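Local coordinates for protein HP0958 (Helicobacter pylori, PDB 3NA7) that probably acts as a flagellar-biogenesis factor, implicated in export chaperoning and post-transcriptional regulation, and joins a kinked antiparallel coiled-coil hairpin to a zinc-ribbon domain, at residues I11-L16 / S179-I184; E24-E29 / K153-T158; D35-D40 / E138-E143; S192-T195 / A200-G203; V194-Q199 / I206-K211. One frame throughout, in Å; residues are numbered along the deposited sequence.

Contact 1. Residues I11-L16 / S179-I184; sequences IEISHL and SFYERI
Ser14 and Tyr181 mark the nearest approach of the two helical backbones, their CA atoms 8.7 Å apart, a gap that one aromatic side chain can bridge. Tyr181 does this with its phenol. Its CG stands anti to the backbone N (chi1 173°), which sends the ring across the gap so that the hydroxyl ends against the backbone of the facing helix. The OH atom of Tyr181 lies 3.3 Å from CA of Ser14, and the ring carbon CE1 of Tyr181 is 3.9 Å from CB of the same serine. One residue earlier on helix 4-22, the CG2 branch of Ile13 reaches CE2 of Tyr181 at 4.0 Å. Both neighbours come to the ring obliquely, the serine from the CE1 side and the isoleucine from the CE2 side. The small serine suits its place because it lets the phenol come close to the helix backbone. Its own hydroxyl turns back into the helix, OG of Ser14 donating to O of Ile11 at 3.0 Å, on the same face of that carbonyl as the amide of His15. The phenol oxygen finds its polar partner one turn on, in a hydrogen bond with OD2 of Asp17; in this buried setting, a nearby carboxylate would be expected to polarise the hydroxyl. Around the pair, Ile193 of strand 193-195 packs on both Ser14 and Tyr181, while Leu16 leans on Ile162 and Leu169 of helix 91-171. The contact thus joins helix 4-22 to helix 175-188 beside the first strand of the small sheet.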
# COMPACT_ATOMS: atom_id res chain seq x y z
N ILE A 11 22.90 -28.93 1.21
CA ILE A 11 23.33 -27.66 1.80
C ILE A 11 23.81 -26.71 0.71
O ILE A 11 23.37 -25.57 0.67
CB ILE A 11 24.36 -27.82 2.97
CG1 ILE A 11 23.68 -28.44 4.19
CG2 ILE A 11 24.97 -26.43 3.37
CD1 ILE A 11 24.62 -29.16 5.16
N GLU A 12 24.68 -27.17 -0.19
CA GLU A 12 25.08 -26.32 -1.32
C GLU A 12 23.87 -25.84 -2.13
O GLU A 12 23.78 -24.67 -2.44
CB GLU A 12 26.06 -27.00 -2.29
CG GLU A 12 27.25 -27.70 -1.65
CD GLU A 12 28.40 -27.90 -2.63
OE1 GLU A 12 29.19 -26.95 -2.83
OE2 GLU A 12 28.52 -29.01 -3.19
N ILE A 13 22.94 -26.74 -2.46
CA ILE A 13 21.80 -26.33 -3.27
C ILE A 13 20.92 -25.32 -2.54
O ILE A 13 20.49 -24.34 -3.13
CB ILE A 13 20.95 -27.53 -3.77
CG1 ILE A 13 21.77 -28.42 -4.71
CG2 ILE A 13 19.67 -27.04 -4.51
CD1 ILE A 13 21.34 -29.87 -4.69
N SER A 14 20.66 -25.57 -1.25
CA SER A 14 19.77 -24.74 -0.45
C SER A 14 20.33 -23.34 -0.27
O SER A 14 19.56 -22.38 -0.13
CB SER A 14 19.51 -25.36 0.92
OG SER A 14 20.61 -25.14 1.80
N HIS A 15 21.65 -23.22 -0.28
CA HIS A 15 22.27 -21.90 -0.24
C HIS A 15 22.08 -21.10 -1.52
O HIS A 15 21.93 -19.87 -1.48
CB HIS A 15 23.75 -21.96 0.18
CG HIS A 15 23.94 -22.07 1.67
ND1 HIS A 15 24.74 -23.02 2.25
CD2 HIS A 15 23.39 -21.36 2.68
CE1 HIS A 15 24.68 -22.90 3.57
NE2 HIS A 15 23.87 -21.89 3.85
N LEU A 16 22.09 -21.79 -2.66
CA LEU A 16 21.82 -21.13 -3.95
C LEU A 16 20.35 -20.74 -4.08
O LEU A 16 20.03 -19.71 -4.65
CB LEU A 16 22.23 -22.02 -5.13
CG LEU A 16 23.71 -22.38 -5.29
CD1 LEU A 16 23.86 -23.28 -6.49
CD2 LEU A 16 24.60 -21.17 -5.45
N SER A 179 14.46 -34.73 -4.41
CA SER A 179 13.01 -34.73 -4.30
C SER A 179 12.54 -34.68 -2.87
O SER A 179 11.46 -34.17 -2.57
CB SER A 179 12.44 -35.99 -4.94
OG SER A 179 12.53 -35.88 -6.34
N PHE A 180 13.35 -35.25 -1.99
CA PHE A 180 13.06 -35.22 -0.58
C PHE A 180 13.22 -33.77 -0.12
O PHE A 180 12.41 -33.26 0.63
CB PHE A 180 14.05 -36.14 0.15
CG PHE A 180 13.63 -36.50 1.53
CD1 PHE A 180 12.70 -37.51 1.74
CD2 PHE A 180 14.16 -35.82 2.62
CE1 PHE A 180 12.29 -37.85 3.05
CE2 PHE A 180 13.76 -36.15 3.93
CZ PHE A 180 12.82 -37.17 4.14
N TYR A 181 14.28 -33.13 -0.61
CA TYR A 181 14.51 -31.71 -0.44
C TYR A 181 13.34 -30.88 -1.00
O TYR A 181 12.70 -30.12 -0.25
CB TYR A 181 15.84 -31.29 -1.10
CG TYR A 181 16.07 -29.79 -1.11
CD1 TYR A 181 16.23 -29.08 0.09
CD2 TYR A 181 16.15 -29.09 -2.31
CE1 TYR A 181 16.44 -27.70 0.09
CE2 TYR A 181 16.35 -27.71 -2.33
CZ TYR A 181 16.50 -27.03 -1.12
OH TYR A 181 16.71 -25.67 -1.12
N GLU A 182 13.03 -31.05 -2.28
CA GLU A 182 11.91 -30.28 -2.89
C GLU A 182 10.55 -30.48 -2.22
O GLU A 182 9.83 -29.53 -2.03
CB GLU A 182 11.83 -30.49 -4.40
CG GLU A 182 13.04 -29.90 -5.15
CD GLU A 182 13.06 -28.36 -5.16
OE1 GLU A 182 12.00 -27.73 -5.36
OE2 GLU A 182 14.14 -27.77 -4.99
N ARG A 183 10.23 -31.70 -1.81
CA ARG A 183 8.95 -31.92 -1.11
C ARG A 183 8.84 -31.04 0.16
O ARG A 183 7.80 -30.44 0.42
CB ARG A 183 8.78 -33.40 -0.77
CG ARG A 183 7.51 -33.74 0.03
CD ARG A 183 7.29 -35.27 0.09
NE ARG A 183 8.42 -35.95 0.74
CZ ARG A 183 8.56 -37.27 0.88
NH1 ARG A 183 7.63 -38.12 0.42
NH2 ARG A 183 9.63 -37.75 1.49
N ILE A 184 9.93 -30.95 0.92
CA ILE A 184 9.94 -30.11 2.12
C ILE A 184 9.95 -28.62 1.78
O ILE A 184 9.28 -27.81 2.42
CB ILE A 184 11.04 -30.55 3.14
CG1 ILE A 184 10.55 -31.82 3.87
CG2 ILE A 184 11.36 -29.41 4.12
CD1 ILE A 184 11.61 -32.89 4.18

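Contact 2. Residues E24-E29 / K153-T158; sequences EPLIRE and KNIKET
Leu26 and Ile27 meet Ile155 through branched aliphatic chains alone, so no ring, amide or other flat group offers a face or an edge between the two helices. The flat groups lie off to the side: the Arg28 guanidinium stays on its own helix, with NH1 of Arg28 in a salt bridge to OE2 of Glu29 at 2.8 Å. In the apolar strip, Ile155 is the residue that both partners share. Its CG2 branch, anti to the backbone N (chi1 -67°, which sets CG1 beside that N), lies 3.8 Å from CG1 of Ile27, and the two isoleucines run alongside each other, pointing opposite ways, as side chains of antiparallel helices readily do. The other branch of Ile155 ends in CD1, which sits 3.8 Å from CD2 of Leu26, the leucine slanting over it. Beta-branched isoleucine suits the seam because its two arms can serve two partners at once. At the margin the long chain of Lys156 adds its methylenes, CE of Lys156 approaching CD1 of Ile27 at 4.2 Å. Glu24 and Lys156 carry opposite charges near each other, but OE1 of Glu24 and NZ of Lys156 remain 5.7 Å apart; OE2 of Glu24 instead accepts from Gln159. Val152 and Gln159 extend the surface against which Ile27 rests. The axes of segments 24-29 and 153-158 come within 10.3 Å, at 173° between their directions, with an apolar seam edged by charged residues, as is typical of an antiparallel coiled-coil hairpin.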
# COMPACT_ATOMS: atom_id res chain seq x y z
N GLU A 24 15.50 -10.77 -3.80
CA GLU A 24 14.19 -10.14 -4.04
C GLU A 24 14.00 -8.83 -3.27
O GLU A 24 13.51 -7.86 -3.84
CB GLU A 24 13.06 -11.11 -3.76
CG GLU A 24 12.90 -12.21 -4.82
CD GLU A 24 12.84 -11.65 -6.24
OE1 GLU A 24 12.07 -10.67 -6.48
OE2 GLU A 24 13.57 -12.20 -7.10
N PRO A 25 14.33 -8.83 -1.96
CA PRO A 25 14.37 -7.56 -1.22
C PRO A 25 15.32 -6.54 -1.87
O PRO A 25 15.07 -5.34 -1.76
CB PRO A 25 14.90 -7.96 0.18
CG PRO A 25 14.70 -9.42 0.29
CD PRO A 25 14.33 -10.00 -1.05
N LEU A 26 16.38 -7.02 -2.52
CA LEU A 26 17.37 -6.11 -3.14
C LEU A 26 16.74 -5.34 -4.29
O LEU A 26 16.94 -4.12 -4.41
CB LEU A 26 18.63 -6.86 -3.62
CG LEU A 26 19.82 -5.98 -4.04
CD1 LEU A 26 20.29 -5.01 -2.94
CD2 LEU A 26 21.02 -6.80 -4.55
N ILE A 27 15.96 -6.04 -5.11
CA ILE A 27 15.27 -5.38 -6.22
C ILE A 27 14.30 -4.33 -5.68
O ILE A 27 14.28 -3.17 -6.14
CB ILE A 27 14.48 -6.35 -7.08
CG1 ILE A 27 15.43 -7.37 -7.73
CG2 ILE A 27 13.66 -5.56 -8.12
CD1 ILE A 27 14.76 -8.33 -8.71
N ARG A 28 13.53 -4.74 -4.68
CA ARG A 28 12.62 -3.84 -3.98
C ARG A 28 13.36 -2.61 -3.43
O ARG A 28 12.89 -1.48 -3.63
CB ARG A 28 11.86 -4.60 -2.89
CG ARG A 28 10.78 -3.78 -2.18
CD ARG A 28 11.13 -3.48 -0.72
NE ARG A 28 11.43 -4.72 0.03
CZ ARG A 28 11.86 -4.76 1.29
NH1 ARG A 28 12.04 -3.64 1.98
NH2 ARG A 28 12.10 -5.94 1.86
N GLU A 29 14.50 -2.81 -2.77
CA GLU A 29 15.27 -1.68 -2.21
C GLU A 29 15.71 -0.73 -3.31
O GLU A 29 15.59 0.47 -3.16
CB GLU A 29 16.51 -2.12 -1.40
CG GLU A 29 16.30 -2.60 0.05
CD GLU A 29 15.38 -1.72 0.90
OE1 GLU A 29 15.57 -0.49 0.97
OE2 GLU A 29 14.46 -2.28 1.51
N LYS A 153 17.87 -5.11 -13.87
CA LYS A 153 18.26 -6.07 -14.91
C LYS A 153 19.55 -6.86 -14.55
O LYS A 153 19.58 -8.08 -14.68
CB LYS A 153 18.40 -5.37 -16.26
CG LYS A 153 18.60 -6.33 -17.46
CD LYS A 153 18.70 -5.55 -18.77
CE LYS A 153 19.96 -4.67 -18.83
NZ LYS A 153 21.16 -5.48 -19.17
N ASN A 154 20.58 -6.16 -14.09
CA ASN A 154 21.82 -6.81 -13.60
C ASN A 154 21.57 -7.80 -12.48
O ASN A 154 22.25 -8.82 -12.40
CB ASN A 154 22.83 -5.78 -13.12
CG ASN A 154 23.45 -4.99 -14.25
OD1 ASN A 154 23.70 -5.52 -15.33
ND2 ASN A 154 23.69 -3.70 -14.01
N ILE A 155 20.63 -7.48 -11.59
CA ILE A 155 20.26 -8.37 -10.51
C ILE A 155 19.52 -9.63 -11.02
O ILE A 155 19.79 -10.74 -10.56
CB ILE A 155 19.45 -7.65 -9.40
CG1 ILE A 155 20.32 -6.60 -8.69
CG2 ILE A 155 18.97 -8.64 -8.35
CD1 ILE A 155 19.50 -5.60 -7.87
N LYS A 156 18.62 -9.44 -11.99
CA LYS A 156 17.95 -10.58 -12.63
C LYS A 156 18.95 -11.55 -13.26
O LYS A 156 18.87 -12.77 -13.05
CB LYS A 156 16.97 -10.10 -13.69
CG LYS A 156 15.90 -9.14 -13.17
CD LYS A 156 14.63 -9.82 -12.78
CE LYS A 156 13.52 -8.77 -12.70
NZ LYS A 156 12.30 -9.29 -12.03
N GLU A 157 19.90 -11.01 -14.01
CA GLU A 157 20.95 -11.83 -14.64
C GLU A 157 21.76 -12.59 -13.59
O GLU A 157 22.07 -13.77 -13.80
CB GLU A 157 21.82 -10.98 -15.55
CG GLU A 157 20.98 -10.28 -16.64
CD GLU A 157 21.73 -9.23 -17.47
OE1 GLU A 157 21.20 -8.82 -18.52
OE2 GLU A 157 22.85 -8.82 -17.07
N THR A 158 22.01 -11.98 -12.44
CA THR A 158 22.64 -12.72 -11.35
C THR A 158 21.77 -13.92 -10.87
O THR A 158 22.29 -15.00 -10.60
CB THR A 158 23.10 -11.83 -10.16
OG1 THR A 158 23.97 -10.79 -10.64
CG2 THR A 158 23.90 -12.64 -9.15

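Contact 3. Residues D35-D40 / E138-E143; sequences DKALND and EKLALE
Leu38 reaches Ala141 from the flank of its helix, and its carbons approach it step by step. CB leaves beside the interface rather than into it. The first torsion, with CG anti to the carbonyl carbon (chi1 -60°), brings the chain round, so that CG of Leu38 is 4.6 Å from CB of Ala141. At the fork the two methyls part: CD2 of Leu38 lands 3.8 Å from CB of Ala141, whereas CD1 stays 5.5 Å from it. The converse pair lies on the other side of the backbone approach, where CD2 of Leu140 touches CB of Ala37 at 3.9 Å. Each helix therefore sets one leucine against an alanine of its partner. The alanines suit the middle because a lone methyl lets the backbones close in, the CA atoms of Ala37 and Ala141 being 6.0 Å apart and the segment axes 8.8 Å. Outside the seam Lys36 and Asp40, one turn apart, are joined by a salt bridge of 3.0 Å from NZ of Lys36 to OD2 of Asp40. Segments 35-40 and 138-143 cross at -150°; alanine and leucine side chains meeting between antiparallel helices fit the kinked coiled-coil hairpin of helices 24-85 and 91-171.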
# COMPACT_ATOMS: atom_id res chain seq x y z
N ASP A 35 9.36 3.76 -6.79
CA ASP A 35 7.98 3.33 -6.49
C ASP A 35 7.28 4.33 -5.56
O ASP A 35 6.08 4.59 -5.70
CB ASP A 35 7.94 1.94 -5.85
CG ASP A 35 8.38 0.82 -6.79
OD1 ASP A 35 8.28 0.96 -8.03
OD2 ASP A 35 8.82 -0.22 -6.26
N LYS A 36 8.04 4.93 -4.64
CA LYS A 36 7.49 5.99 -3.78
C LYS A 36 6.96 7.19 -4.60
O LYS A 36 5.82 7.65 -4.40
CB LYS A 36 8.54 6.44 -2.76
CG LYS A 36 8.07 7.56 -1.84
CD LYS A 36 7.41 7.03 -0.57
CE LYS A 36 6.60 8.14 0.14
NZ LYS A 36 7.32 9.47 0.17
N ALA A 37 7.76 7.67 -5.55
CA ALA A 37 7.37 8.76 -6.43
C ALA A 37 6.14 8.42 -7.25
O ALA A 37 5.16 9.16 -7.24
CB ALA A 37 8.53 9.18 -7.34
N LEU A 38 6.16 7.27 -7.93
CA LEU A 38 5.00 6.82 -8.69
C LEU A 38 3.75 6.67 -7.82
O LEU A 38 2.68 7.09 -8.23
CB LEU A 38 5.28 5.50 -9.42
CG LEU A 38 6.41 5.48 -10.45
CD1 LEU A 38 6.65 4.04 -10.93
CD2 LEU A 38 6.13 6.45 -11.64
N ASN A 39 3.87 6.06 -6.64
CA ASN A 39 2.69 5.88 -5.77
C ASN A 39 2.15 7.19 -5.19
O ASN A 39 0.95 7.32 -5.07
CB ASN A 39 2.92 4.85 -4.65
CG ASN A 39 3.20 3.43 -5.18
OD1 ASN A 39 3.99 2.68 -4.59
ND2 ASN A 39 2.55 3.06 -6.29
N ASP A 40 3.02 8.12 -4.81
CA ASP A 40 2.63 9.44 -4.30
C ASP A 40 1.92 10.22 -5.40
O ASP A 40 0.93 10.91 -5.14
CB ASP A 40 3.85 10.26 -3.85
CG ASP A 40 4.43 9.79 -2.52
OD1 ASP A 40 3.83 8.91 -1.87
OD2 ASP A 40 5.50 10.32 -2.11
N GLU A 138 6.71 13.38 -11.22
CA GLU A 138 6.99 12.88 -12.56
C GLU A 138 8.45 13.22 -12.95
O GLU A 138 9.16 12.37 -13.46
CB GLU A 138 6.01 13.48 -13.58
CG GLU A 138 6.16 12.88 -14.99
CD GLU A 138 5.02 13.25 -15.96
OE1 GLU A 138 4.91 12.60 -17.03
OE2 GLU A 138 4.23 14.16 -15.64
N LYS A 139 8.88 14.46 -12.70
CA LYS A 139 10.28 14.86 -12.91
C LYS A 139 11.20 13.88 -12.16
O LYS A 139 12.13 13.32 -12.76
CB LYS A 139 10.50 16.31 -12.46
CG LYS A 139 11.84 16.96 -12.92
CD LYS A 139 11.78 18.50 -12.78
CE LYS A 139 13.11 19.21 -13.13
NZ LYS A 139 12.92 20.69 -13.41
N LEU A 140 10.89 13.63 -10.88
CA LEU A 140 11.62 12.66 -10.07
C LEU A 140 11.64 11.24 -10.69
O LEU A 140 12.72 10.67 -10.93
CB LEU A 140 11.16 12.68 -8.59
CG LEU A 140 11.85 11.77 -7.54
CD1 LEU A 140 13.35 12.09 -7.42
CD2 LEU A 140 11.17 11.83 -6.13
N ALA A 141 10.47 10.70 -11.01
CA ALA A 141 10.39 9.34 -11.64
C ALA A 141 11.26 9.23 -12.89
O ALA A 141 11.98 8.25 -13.08
CB ALA A 141 8.94 8.96 -11.98
N LEU A 142 11.17 10.24 -13.76
CA LEU A 142 11.94 10.26 -15.01
C LEU A 142 13.45 10.27 -14.78
O LEU A 142 14.19 9.68 -15.53
CB LEU A 142 11.53 11.43 -15.91
CG LEU A 142 10.10 11.29 -16.47
CD1 LEU A 142 9.50 12.66 -16.84
CD2 LEU A 142 10.05 10.33 -17.66
N GLU A 143 13.89 10.94 -13.72
CA GLU A 143 15.31 10.94 -13.36
C GLU A 143 15.78 9.55 -12.88
O GLU A 143 16.78 9.04 -13.36
CB GLU A 143 15.57 12.02 -12.29
CG GLU A 143 17.01 12.04 -11.71
CD GLU A 143 17.11 12.90 -10.44
OE1 GLU A 143 16.10 12.98 -9.70
OE2 GLU A 143 18.20 13.49 -10.18

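Contact 4. Residues S192-T195 / A200-G203; sequences SIVT and ACGG. With ZN (zinc ion), chain B.
Val194 and Gly202 carry most of this contact, with Thr195 lending its backbone. The side chain of Val194 points at the turn opposite and lies along the peptide linking Gly202 to Gly203: CB of Val194 is 3.9 Å from C of Gly202, and its CG2 branch is 3.8 Å from N of Gly203. A compact, beta-branched residue suits both the strand and packing against a peptide. Gly202 answers with bare backbone. Its CA comes within 3.2 Å of O of Thr195, a CH...O contact bent to 134° at the hydrogen; glycine fits because that carbonyl and Val194 already fill the direction a beta carbon would take. The turn is the first Cys-x-x-Cys knuckle of a C4 zinc ribbon, in which Cys201 and Cys204, together with Cys225 and Cys228 from the second knuckle, hold the zinc ion. SG of Cys201 binds zinc at 2.1 Å, carried away from the backbone N to the metal by an anti torsion (chi1 171°). The amide of Gly203 turns toward the same sulfur in a weak hydrogen bond, N of Gly203 to SG of Cys201 at 3.3 Å; such an N-H would be expected to draw off some of the thiolate's charge. CG2 of Val194 stands 4.2 Å from this SG, bringing an apolar methyl close to the metal site. Strand 193-195 pairs in parallel with strand 231-233, whose Leu232 also packs on Val194, and Tyr233 packs on the side chain of Thr195.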
# COMPACT_ATOMS: atom_id res chain seq x y z
N SER A 192 14.11 -25.01 5.05
CA SER A 192 14.03 -26.45 4.73
C SER A 192 15.13 -27.26 5.40
O SER A 192 14.87 -28.37 5.88
CB SER A 192 14.09 -26.68 3.21
OG SER A 192 12.85 -26.31 2.61
N ILE A 193 16.34 -26.70 5.43
CA ILE A 193 17.47 -27.34 6.12
C ILE A 193 17.94 -26.47 7.26
O ILE A 193 18.33 -25.33 7.06
CB ILE A 193 18.65 -27.57 5.16
CG1 ILE A 193 18.21 -28.36 3.94
CG2 ILE A 193 19.82 -28.26 5.89
CD1 ILE A 193 19.24 -28.33 2.83
N VAL A 194 17.91 -27.02 8.47
CA VAL A 194 18.27 -26.25 9.66
C VAL A 194 19.31 -26.94 10.55
O VAL A 194 19.39 -28.16 10.58
CB VAL A 194 17.03 -25.87 10.47
CG1 VAL A 194 16.25 -24.76 9.73
CG2 VAL A 194 16.14 -27.11 10.74
N THR A 195 20.11 -26.14 11.25
CA THR A 195 21.07 -26.66 12.22
C THR A 195 20.39 -26.86 13.58
O THR A 195 19.38 -26.23 13.86
CB THR A 195 22.26 -25.70 12.39
OG1 THR A 195 21.85 -24.56 13.15
CG2 THR A 195 22.79 -25.24 11.03
N ALA A 200 17.13 -28.10 20.41
CA ALA A 200 15.84 -27.98 19.75
C ALA A 200 15.99 -27.85 18.23
O ALA A 200 17.05 -27.45 17.74
CB ALA A 200 15.07 -26.79 20.32
N CYS A 201 14.93 -28.17 17.50
CA CYS A 201 14.95 -28.03 16.04
C CYS A 201 15.22 -26.57 15.72
O CYS A 201 14.54 -25.71 16.25
CB CYS A 201 13.61 -28.48 15.45
SG CYS A 201 13.33 -28.16 13.64
N GLY A 202 16.21 -26.28 14.87
CA GLY A 202 16.47 -24.91 14.42
C GLY A 202 15.36 -24.28 13.59
O GLY A 202 15.46 -23.12 13.18
N GLY A 203 14.30 -25.06 13.33
CA GLY A 203 13.17 -24.64 12.50
C GLY A 203 11.86 -24.51 13.26
O GLY A 203 11.14 -23.56 13.05
ZN ZN B . 11.37 -28.96 13.80

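Contact 5. Residues V194-Q199 / I206-K211; sequences VTIKKQ and IRLNDK
Gln199 grips Leu208 at both ends of its backbone, tying the approach to the first zinc knuckle of the ribbon domain to the chain that leaves it. The carbonyl O of Gln199 accepts from N of Leu208 in the carbonyl plane and nearly straight (169°), although the modelled 2.5 Å is so short that the exact length is doubtful. In addition, the extended glutamine chain brings NE2 of Gln199 to O of Leu208 at 3.0 Å, approaching nearly along the C=O axis. A glutamine suits this post because its side-chain amide is long enough to reach the carbonyl of the same residue whose N-H its backbone O holds. This is the firm half of the contact, continued inward by apolar packing: CD1 of Leu208 meets CD1 of Ile196 at 3.8 Å, the two chains crossing at a slant. Leu232 touches both of these residues, with Pro226 beside Leu208 and Tyr213 beside Ile196. The outer half is looser and more exposed. Asp210, in the first turn of helix 210-218, takes only a weak bond, NE2 of Gln199 to its OD1 at 3.3 Å, with amide and carboxylate planes 31° apart. Asn209 just before it turns away from Gln199 and caps the helix, OD1 accepting from N of Ile212. Arg207 bends at chi2 and chi3 to lay its methylenes against the glutamine, CD of Arg207 to CB of Gln199 at 4.0 Å. Beyond them its guanidinium stands 56° from the amide plane, NH1 of Arg207 stopping 3.8 Å from OE1 of Gln199.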
# COMPACT_ATOMS: atom_id res chain seq x y z
N VAL A 194 17.91 -27.02 8.47
CA VAL A 194 18.27 -26.25 9.66
C VAL A 194 19.31 -26.94 10.55
O VAL A 194 19.39 -28.16 10.58
CB VAL A 194 17.03 -25.87 10.47
CG1 VAL A 194 16.25 -24.76 9.73
CG2 VAL A 194 16.14 -27.11 10.74
N THR A 195 20.11 -26.14 11.25
CA THR A 195 21.07 -26.66 12.22
C THR A 195 20.39 -26.86 13.58
O THR A 195 19.38 -26.23 13.86
CB THR A 195 22.26 -25.70 12.39
OG1 THR A 195 21.85 -24.56 13.15
CG2 THR A 195 22.79 -25.24 11.03
N ILE A 196 20.92 -27.75 14.41
CA ILE A 196 20.42 -27.87 15.78
C ILE A 196 21.05 -26.76 16.64
O ILE A 196 22.26 -26.60 16.64
CB ILE A 196 20.74 -29.23 16.43
CG1 ILE A 196 20.04 -30.37 15.69
CG2 ILE A 196 20.33 -29.23 17.92
CD1 ILE A 196 20.35 -31.76 16.25
N LYS A 197 20.21 -26.01 17.34
CA LYS A 197 20.68 -25.01 18.32
C LYS A 197 20.09 -25.38 19.67
O LYS A 197 18.93 -25.82 19.75
CB LYS A 197 20.26 -23.60 17.92
CG LYS A 197 20.88 -23.11 16.60
CD LYS A 197 19.99 -22.06 15.95
CE LYS A 197 20.18 -22.03 14.44
NZ LYS A 197 18.92 -21.67 13.73
N LYS A 198 20.87 -25.19 20.74
CA LYS A 198 20.55 -25.77 22.05
C LYS A 198 20.38 -27.28 21.88
O LYS A 198 21.33 -28.00 21.55
CB LYS A 198 19.28 -25.14 22.66
CG LYS A 198 19.38 -23.67 23.03
CD LYS A 198 18.12 -23.21 23.78
CE LYS A 198 18.33 -21.89 24.52
NZ LYS A 198 18.15 -20.71 23.62
N GLN A 199 19.15 -27.75 22.08
CA GLN A 199 18.80 -29.15 21.84
C GLN A 199 17.45 -29.18 21.12
O GLN A 199 16.70 -30.16 21.21
CB GLN A 199 18.74 -29.90 23.17
CG GLN A 199 18.77 -31.42 23.07
CD GLN A 199 18.79 -32.10 24.43
OE1 GLN A 199 19.46 -31.64 25.37
NE2 GLN A 199 18.07 -33.22 24.54
N ILE A 206 11.35 -26.79 19.05
CA ILE A 206 10.87 -27.71 20.07
C ILE A 206 11.99 -28.67 20.42
O ILE A 206 12.65 -29.20 19.53
CB ILE A 206 9.60 -28.44 19.58
CG1 ILE A 206 8.51 -27.41 19.22
CG2 ILE A 206 9.11 -29.44 20.63
CD1 ILE A 206 7.46 -27.94 18.28
N ARG A 207 12.21 -28.89 21.71
CA ARG A 207 13.40 -29.62 22.17
C ARG A 207 13.41 -31.05 21.62
O ARG A 207 12.40 -31.74 21.65
CB ARG A 207 13.44 -29.65 23.70
CG ARG A 207 14.85 -29.68 24.29
CD ARG A 207 15.39 -28.25 24.55
NE ARG A 207 15.49 -27.88 25.97
CZ ARG A 207 15.97 -28.65 26.95
NH1 ARG A 207 16.43 -29.87 26.70
NH2 ARG A 207 16.01 -28.18 28.20
N LEU A 208 14.56 -31.48 21.11
CA LEU A 208 14.69 -32.84 20.56
C LEU A 208 15.03 -33.78 21.70
O LEU A 208 15.82 -33.42 22.56
CB LEU A 208 15.79 -32.87 19.50
CG LEU A 208 15.54 -31.95 18.29
CD1 LEU A 208 16.84 -31.47 17.62
CD2 LEU A 208 14.64 -32.65 17.29
N ASN A 209 14.44 -34.98 21.70
CA ASN A 209 14.73 -35.95 22.77
C ASN A 209 16.14 -36.53 22.63
O ASN A 209 16.83 -36.32 21.63
CB ASN A 209 13.65 -37.03 22.90
CG ASN A 209 13.65 -38.05 21.75
OD1 ASN A 209 14.56 -38.10 20.93
ND2 ASN A 209 12.60 -38.87 21.71
N ASP A 210 16.58 -37.23 23.66
CA ASP A 210 17.96 -37.67 23.71
C ASP A 210 18.31 -38.55 22.52
O ASP A 210 19.34 -38.36 21.89
CB ASP A 210 18.26 -38.38 25.04
CG ASP A 210 18.36 -37.40 26.21
OD1 ASP A 210 18.62 -36.19 25.97
OD2 ASP A 210 18.20 -37.85 27.36
N LYS A 211 17.41 -39.48 22.21
CA LYS A 211 17.60 -40.43 21.11
C LYS A 211 17.90 -39.74 19.78
O LYS A 211 18.81 -40.14 19.05
CB LYS A 211 16.37 -41.32 20.97
CG LYS A 211 16.64 -42.69 20.38
CD LYS A 211 15.32 -43.37 20.00
CE LYS A 211 15.47 -44.88 19.97
NZ LYS A 211 16.39 -45.35 18.89

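Along the chain, contact 1 encloses contact 2, which in turn encloses contact 3; contacts 4 and 5 follow. Contacts 2 and 3 both join helices 24-85 and 91-171, their centres about 19 Å apart on the long hairpin. Contact 1, centred about 22 Å from contact 2, links the flanking helices 4-22 and 175-188 at the hairpin's base. Contacts 4 and 5 lie about 8 Å apart between centres in the zinc ribbon, share Val194 and Thr195, and both involve the chain around the first knuckle. Contacts 1 and 4 touch through Ile193, so the helical part and the ribbon meet there. Contact 3 lies about 50 Å from contact 5, between centres, marking an elongated molecule.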